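Local coordinates for protein GNA33 (Neisseria gonorrhoeae FA 1090, PDB 2G5D) that probably cleaves the beta-1,4-glycosidic linkage between N-acetylmuramic acid and N-acetylglucosamine in peptidoglycan, forming a 1,6-anhydro bond in the N-acetylmuramic acid residue, at residues Leu353-Ala358 / Val383-Phe388. Sequence-based numbering, arbitrary orientation.
Sequences LFVATA and VRVDYF
Leu353, Val355 and Val385 meet across the inside of a barrel, where the strands 353-358 and 384-388 face each other without a backbone hydrogen bond between them, the CA atoms of Val355 and Val385 coming to 8.2 Å. Such a spacing is bridged by side chains alone, and all three point their CB atoms toward the opposite strand. Val385 is the common partner. Its CG2 methyl lies 3.7 Å from CD1 of Leu353 and, a little farther off, 4.1 Å from CG2 of Val355, so a single methyl packs against two residues of the same strand. With CG1 of Val385 anti to the backbone N (chi1 -178°), CG2 is left beside that N and extends toward the other strand. Val355 adopts the same torsion and likewise offers CG2. The Val385 side chain runs alongside those of Leu353 and Val355, pointing the other way, so the methyls meet as they pass. Leu353 adds the reach of one more carbon, which brings a terminal methyl onto Val385. Branched aliphatic residues suit these places: valine favours the extended backbone, and each presents only carbon to a buried interior. Tyr387, next inward-pointing residue after Val385, carries its ring to the same interior and packs on Val118 and Ile370, while its OH finds a hydrogen bond with Arg368. Outside the pair, Val355 also touches Val118 and Val385 touches Val408, from the strands 116-129 and 403-413. Strand 352-358 is hydrogen-bonded to 365-375 and 403-413, whereas 384-391 pairs with 116-129 and 339-342. Apolar packing between strands that are not neighbours is how a closed beta barrel fills its core, here in the 3D domain, a family related to the double-psi beta barrels.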
ATOM      1  N   LEU A 353       8.703  13.437  -2.185  1.00 30.54           N
ATOM      2  CA  LEU A 353       7.546  14.155  -1.672  1.00 30.08           C
ATOM      3  C   LEU A 353       7.887  14.608  -0.263  1.00 29.43           C
ATOM      4  O   LEU A 353       8.115  13.792   0.617  1.00 29.29           O
ATOM      5  CB  LEU A 353       6.334  13.212  -1.692  1.00 31.33           C
ATOM      6  CG  LEU A 353       4.826  13.547  -1.845  1.00 33.86           C
ATOM      7  CD1 LEU A 353       4.143  13.535  -0.500  1.00 33.89           C
ATOM      8  CD2 LEU A 353       4.465  14.813  -2.629  1.00 35.09           C
ATOM      9  N   PHE A 354       7.961  15.919  -0.069  1.00 29.18           N
ATOM     10  CA  PHE A 354       8.167  16.452   1.265  1.00 29.35           C
ATOM     11  C   PHE A 354       6.852  16.597   2.017  1.00 29.59           C
ATOM     12  O   PHE A 354       5.907  17.217   1.512  1.00 30.23           O
ATOM     13  CB  PHE A 354       8.892  17.784   1.202  1.00 28.33           C
ATOM     14  CG  PHE A 354       9.529  18.164   2.484  1.00 30.18           C
ATOM     15  CD1 PHE A 354      10.883  17.871   2.714  1.00 29.27           C
ATOM     16  CD2 PHE A 354       8.788  18.800   3.480  1.00 28.62           C
ATOM     17  CE1 PHE A 354      11.496  18.211   3.938  1.00 28.25           C
ATOM     18  CE2 PHE A 354       9.389  19.153   4.692  1.00 29.00           C
ATOM     19  CZ  PHE A 354      10.744  18.848   4.919  1.00 28.74           C
ATOM     20  N   VAL A 355       6.805  16.026   3.226  1.00 29.55           N
ATOM     21  CA  VAL A 355       5.625  16.034   4.078  1.00 29.43           C
ATOM     22  C   VAL A 355       5.972  16.726   5.379  1.00 28.84           C
ATOM     23  O   VAL A 355       6.875  16.311   6.101  1.00 27.70           O
ATOM     24  CB  VAL A 355       5.059  14.589   4.351  1.00 29.94           C
ATOM     25  CG1 VAL A 355       3.771  14.637   5.222  1.00 30.20           C
ATOM     26  CG2 VAL A 355       4.752  13.903   3.071  1.00 31.28           C
ATOM     27  N   ALA A 356       5.266  17.832   5.612  1.00 28.79           N
ATOM     28  CA  ALA A 356       5.256  18.566   6.852  1.00 28.70           C
ATOM     29  C   ALA A 356       4.001  18.185   7.644  1.00 28.47           C
ATOM     30  O   ALA A 356       2.877  18.528   7.269  1.00 27.98           O
ATOM     31  CB  ALA A 356       5.263  20.079   6.556  1.00 28.52           C
ATOM     32  N   THR A 357       4.192  17.468   8.749  1.00 28.77           N
ATOM     33  CA  THR A 357       3.050  17.026   9.544  1.00 28.61           C
ATOM     34  C   THR A 357       3.370  16.977  11.041  1.00 28.39           C
ATOM     35  O   THR A 357       4.269  17.678  11.508  1.00 27.85           O
ATOM     36  CB  THR A 357       2.401  15.708   8.944  1.00 28.15           C
ATOM     37  OG1 THR A 357       1.213  15.361   9.660  1.00 27.20           O
ATOM     38  CG2 THR A 357       3.373  14.538   8.907  1.00 28.14           C
ATOM     39  N   ALA A 358       2.606  16.194  11.792  1.00 29.52           N
ATOM     40  CA  ALA A 358       2.904  15.951  13.200  1.00 29.94           C
ATOM     41  C   ALA A 358       3.151  14.463  13.440  1.00 30.28           C
ATOM     42  O   ALA A 358       2.449  13.612  12.884  1.00 29.52           O
ATOM     43  CB  ALA A 358       1.780  16.457  14.075  1.00 30.23           C
ATOM     44  N   VAL A 383      -3.597  16.756  -1.596  1.00 27.92           N
ATOM     45  CA  VAL A 383      -2.800  16.698  -0.371  1.00 28.33           C
ATOM     46  C   VAL A 383      -3.319  15.555   0.514  1.00 27.87           C
ATOM     47  O   VAL A 383      -4.211  15.738   1.346  1.00 28.01           O
ATOM     48  CB  VAL A 383      -2.781  18.058   0.425  1.00 28.42           C
ATOM     49  CG1 VAL A 383      -1.719  18.022   1.512  1.00 28.57           C
ATOM     50  CG2 VAL A 383      -2.561  19.281  -0.506  1.00 29.17           C
ATOM     51  N   ARG A 384      -2.750  14.369   0.317  1.00 27.03           N
ATOM     52  CA  ARG A 384      -3.221  13.148   0.978  1.00 26.44           C
ATOM     53  C   ARG A 384      -2.115  12.086   0.963  1.00 27.04           C
ATOM     54  O   ARG A 384      -1.760  11.577  -0.096  1.00 26.44           O
ATOM     55  CB  ARG A 384      -4.514  12.641   0.304  1.00 26.38           C
ATOM     56  CG  ARG A 384      -5.233  11.460   0.997  1.00 25.29           C
ATOM     57  CD  ARG A 384      -5.800  11.821   2.373  1.00 25.96           C
ATOM     58  NE  ARG A 384      -6.329  10.614   2.986  1.00 27.99           N
ATOM     59  CZ  ARG A 384      -5.643   9.830   3.809  1.00 28.42           C
ATOM     60  NH1 ARG A 384      -4.400  10.154   4.179  1.00 27.29           N
ATOM     61  NH2 ARG A 384      -6.217   8.736   4.282  1.00 29.20           N
ATOM     62  N   VAL A 385      -1.583  11.758   2.142  1.00 27.26           N
ATOM     63  CA  VAL A 385      -0.468  10.791   2.248  1.00 27.30           C
ATOM     64  C   VAL A 385      -0.694   9.651   3.259  1.00 27.64           C
ATOM     65  O   VAL A 385      -0.992   9.880   4.434  1.00 26.72           O
ATOM     66  CB  VAL A 385       0.905  11.507   2.578  1.00 28.32           C
ATOM     67  CG1 VAL A 385       2.076  10.467   2.629  1.00 24.97           C
ATOM     68  CG2 VAL A 385       1.206  12.615   1.546  1.00 26.15           C
ATOM     69  N   ASP A 386      -0.536   8.409   2.799  1.00 27.38           N
ATOM     70  CA  ASP A 386      -0.477   7.298   3.740  1.00 27.56           C
ATOM     71  C   ASP A 386       1.008   7.038   3.985  1.00 27.95           C
ATOM     72  O   ASP A 386       1.755   6.621   3.089  1.00 28.14           O
ATOM     73  CB  ASP A 386      -1.180   6.054   3.201  1.00 26.90           C
ATOM     74  CG  ASP A 386      -1.846   5.216   4.297  1.00 26.85           C
ATOM     75  OD1 ASP A 386      -2.070   5.703   5.426  1.00 26.51           O
ATOM     76  OD2 ASP A 386      -2.163   4.049   4.010  1.00 28.50           O
ATOM     77  N   TYR A 387       1.428   7.321   5.200  1.00 27.83           N
ATOM     78  CA  TYR A 387       2.825   7.349   5.561  1.00 28.51           C
ATOM     79  C   TYR A 387       3.258   5.934   5.939  1.00 28.40           C
ATOM     80  O   TYR A 387       2.688   5.346   6.855  1.00 28.92           O
ATOM     81  CB  TYR A 387       2.995   8.345   6.726  1.00 29.39           C
ATOM     82  CG  TYR A 387       4.419   8.588   7.114  1.00 30.93           C
ATOM     83  CD1 TYR A 387       5.149   9.615   6.539  1.00 33.34           C
ATOM     84  CD2 TYR A 387       5.045   7.784   8.051  1.00 32.51           C
ATOM     85  CE1 TYR A 387       6.489   9.828   6.883  1.00 33.57           C
ATOM     86  CE2 TYR A 387       6.377   7.989   8.403  1.00 33.70           C
ATOM     87  CZ  TYR A 387       7.087   9.004   7.814  1.00 31.36           C
ATOM     88  OH  TYR A 387       8.385   9.217   8.180  1.00 32.11           O
ATOM     89  N   PHE A 388       4.218   5.356   5.202  1.00 28.39           N
ATOM     90  CA  PHE A 388       4.626   3.987   5.477  1.00 27.85           C
ATOM     91  C   PHE A 388       5.639   3.934   6.621  1.00 28.34           C
ATOM     92  O   PHE A 388       6.746   4.459   6.519  1.00 28.06           O
ATOM     93  CB  PHE A 388       5.146   3.253   4.219  1.00 27.90           C
ATOM     94  CG  PHE A 388       5.552   1.828   4.489  1.00 28.03           C
ATOM     95  CD1 PHE A 388       4.607   0.889   4.911  1.00 26.76           C
ATOM     96  CD2 PHE A 388       6.877   1.434   4.366  1.00 28.63           C
ATOM     97  CE1 PHE A 388       4.969  -0.403   5.200  1.00 26.27           C
ATOM     98  CE2 PHE A 388       7.243   0.139   4.641  1.00 27.91           C
ATOM     99  CZ  PHE A 388       6.287  -0.787   5.052  1.00 28.16           C
TER